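PDB 6L1O: aminotransferase from Bacillus subtilis, which transfers amino groups with a pyridoxal phosphate cofactor and serves the biosynthesis of the dipeptide antibiotic bacilysin. Local coordinates for residues Leu313-Glu318 with Val326-Pro331. Sequence-based numbering, arbitrary orientation.
Sequences LGWKME and VWAEIP
W315 reaches across to the strand and gives its indole N-H to the backbone carbonyl of E329, NE1 to O 2.8 Å. The oxygen lies near the ring edge, 19° out of its plane, and the bond is bent, with an N-H...O angle of 142°. With CG anti to the backbone N (chi1 -164°), the indole extends far enough for its NE1 edge and benzene ring to meet the strand. The A328 methyl then meets the benzene side of the indole obliquely, CB 3.6 Å from W315 CZ2. M317 completes this cluster. Its chain runs extended beyond CG and ends with CE 3.3 Å above the plane of the W315 indole, over its centre, while CG faces A328 CB. Between them, M317 SD rests on V326 CG1 at 3.6 Å, the two side chains crossing at about a right angle. V326 and A328, alternate residues of the strand, thus present their side chains to the same methionine.

Between the backbones, three waters do the joining. One takes the N-H of E329 and donates to K316 O, another links W327 N to E318 O, and a third accepts from E318 N and donates to W327 O. The other edge of strand 325-329 bonds to strand 365-369, whose I368 also touches W315 and M317; F391 stacks on the indole. The loop leaving helix 289-313 is therefore held against an outermost strand of the small antiparallel sheet in the C-terminal domain of the class I aminotransferase fold. No direct backbone hydrogen bond joins the two segments; water bridges link their main chains beside the apolar contacts, while the buried indole nitrogen is satisfied by a main-chain carbonyl.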
loop_
_atom_site.group_PDB
_atom_site.type_symbol
_atom_site.label_atom_id
_atom_site.label_comp_id
_atom_site.label_asym_id
_atom_site.label_seq_id
_atom_site.Cartn_x
_atom_site.Cartn_y
_atom_site.Cartn_z
ATOM N N LEU B 313 -42.231 -10.360 8.935
ATOM C CA LEU B 313 -42.159 -9.009 9.550
ATOM C C LEU B 313 -43.126 -8.053 8.917
ATOM O O LEU B 313 -43.377 -6.979 9.486
ATOM C CB LEU B 313 -40.752 -8.440 9.436
ATOM C CG LEU B 313 -39.622 -9.271 9.979
ATOM C CD1 LEU B 313 -38.271 -8.645 9.634
ATOM C CD2 LEU B 313 -39.762 -9.458 11.474
ATOM N N GLY B 314 -43.637 -8.381 7.725
ATOM C CA GLY B 314 -44.343 -7.379 6.927
ATOM C C GLY B 314 -43.424 -6.287 6.376
ATOM O O GLY B 314 -43.867 -5.185 6.064
ATOM N N TRP B 315 -42.126 -6.609 6.250
ATOM C CA TRP B 315 -41.100 -5.654 5.757
ATOM C C TRP B 315 -40.823 -5.877 4.268
ATOM O O TRP B 315 -40.071 -6.778 3.904
ATOM C CB TRP B 315 -39.812 -5.794 6.566
ATOM C CG TRP B 315 -38.826 -4.656 6.433
ATOM C CD1 TRP B 315 -38.994 -3.503 5.706
ATOM C CD2 TRP B 315 -37.582 -4.539 7.088
ATOM N NE1 TRP B 315 -37.896 -2.681 5.867
ATOM C CE2 TRP B 315 -37.023 -3.290 6.719
ATOM C CE3 TRP B 315 -36.857 -5.367 7.966
ATOM C CZ2 TRP B 315 -35.794 -2.872 7.166
ATOM C CZ3 TRP B 315 -35.599 -4.935 8.406
ATOM C CH2 TRP B 315 -35.098 -3.697 8.006
ATOM N N LYS B 316 -41.448 -5.076 3.410
ATOM C CA LYS B 316 -41.324 -5.270 1.984
ATOM C C LYS B 316 -40.034 -4.560 1.514
ATOM O O LYS B 316 -39.792 -3.419 1.877
ATOM C CB LYS B 316 -42.568 -4.728 1.222
ATOM N N MET B 317 -39.216 -5.265 0.746
ATOM C CA MET B 317 -37.910 -4.749 0.257
ATOM C C MET B 317 -37.853 -4.985 -1.230
ATOM O O MET B 317 -38.257 -6.029 -1.707
ATOM C CB MET B 317 -36.734 -5.485 0.917
ATOM C CG MET B 317 -36.661 -5.378 2.422
ATOM S SD MET B 317 -35.523 -6.600 3.144
ATOM C CE MET B 317 -35.596 -6.177 4.863
ATOM N N GLU B 318 -37.341 -4.016 -1.964
ATOM C CA GLU B 318 -37.062 -4.189 -3.372
ATOM C C GLU B 318 -35.876 -5.129 -3.496
ATOM O O GLU B 318 -34.964 -5.049 -2.711
ATOM C CB GLU B 318 -36.703 -2.841 -4.032
ATOM C CG GLU B 318 -37.090 -2.758 -5.495
ATOM C CD GLU B 318 -38.585 -2.539 -5.645
ATOM O OE1 GLU B 318 -39.085 -1.513 -5.131
ATOM O OE2 GLU B 318 -39.258 -3.387 -6.251
ATOM N N VAL B 326 -29.054 -5.444 0.203
ATOM C CA VAL B 326 -30.474 -5.081 0.129
ATOM C C VAL B 326 -30.616 -3.698 0.764
ATOM O O VAL B 326 -30.146 -3.465 1.854
ATOM C CB VAL B 326 -31.368 -6.115 0.860
ATOM C CG1 VAL B 326 -32.873 -5.713 0.819
ATOM C CG2 VAL B 326 -31.173 -7.507 0.267
ATOM N N TRP B 327 -31.213 -2.766 0.036
ATOM C CA TRP B 327 -31.403 -1.357 0.498
ATOM C C TRP B 327 -32.860 -1.229 0.951
ATOM O O TRP B 327 -33.757 -1.268 0.112
ATOM C CB TRP B 327 -31.083 -0.446 -0.672
ATOM C CG TRP B 327 -31.059 1.046 -0.510
ATOM C CD1 TRP B 327 -31.777 1.946 -1.254
ATOM C CD2 TRP B 327 -30.227 1.838 0.378
ATOM N NE1 TRP B 327 -31.457 3.219 -0.875
ATOM C CE2 TRP B 327 -30.503 3.178 0.115
ATOM C CE3 TRP B 327 -29.260 1.525 1.347
ATOM C CZ2 TRP B 327 -29.864 4.232 0.807
ATOM C CZ3 TRP B 327 -28.647 2.528 2.036
ATOM C CH2 TRP B 327 -28.945 3.896 1.756
ATOM N N ALA B 328 -33.083 -1.200 2.268
ATOM C CA ALA B 328 -34.416 -1.370 2.861
ATOM C C ALA B 328 -34.887 -0.085 3.551
ATOM O O ALA B 328 -34.126 0.530 4.298
ATOM C CB ALA B 328 -34.396 -2.457 3.919
ATOM N N GLU B 329 -36.127 0.313 3.291
ATOM C CA GLU B 329 -36.698 1.486 3.964
ATOM C C GLU B 329 -36.912 1.214 5.443
ATOM O O GLU B 329 -37.286 0.098 5.830
ATOM C CB GLU B 329 -38.012 1.887 3.309
ATOM C CG GLU B 329 -37.849 2.612 1.993
ATOM C CD GLU B 329 -39.195 3.194 1.488
ATOM O OE1 GLU B 329 -39.688 4.196 2.069
ATOM O OE2 GLU B 329 -39.736 2.659 0.519
ATOM N N ILE B 330 -36.641 2.205 6.285
ATOM C CA ILE B 330 -36.859 2.069 7.723
ATOM C C ILE B 330 -38.368 2.356 8.037
ATOM O O ILE B 330 -39.054 2.899 7.189
ATOM C CB ILE B 330 -35.964 2.972 8.532
ATOM C CG1 ILE B 330 -36.425 4.444 8.408
ATOM C CG2 ILE B 330 -34.518 2.819 8.089
ATOM C CD1 ILE B 330 -35.543 5.392 9.210
ATOM N N PRO B 331 -38.879 1.895 9.184
ATOM C CA PRO B 331 -40.286 2.162 9.508
ATOM C C PRO B 331 -40.529 3.650 9.708
ATOM O O PRO B 331 -39.719 4.329 10.288
ATOM C CB PRO B 331 -40.500 1.426 10.822
ATOM C CG PRO B 331 -39.411 0.383 10.868
ATOM C CD PRO B 331 -38.249 1.045 10.220
HETATM O O HOH W 1 -37.891 -1.616 1.855
HETATM O O HOH W 2 -32.593 -3.709 -2.379
HETATM O O HOH W 3 -36.388 -1.718 -0.421
#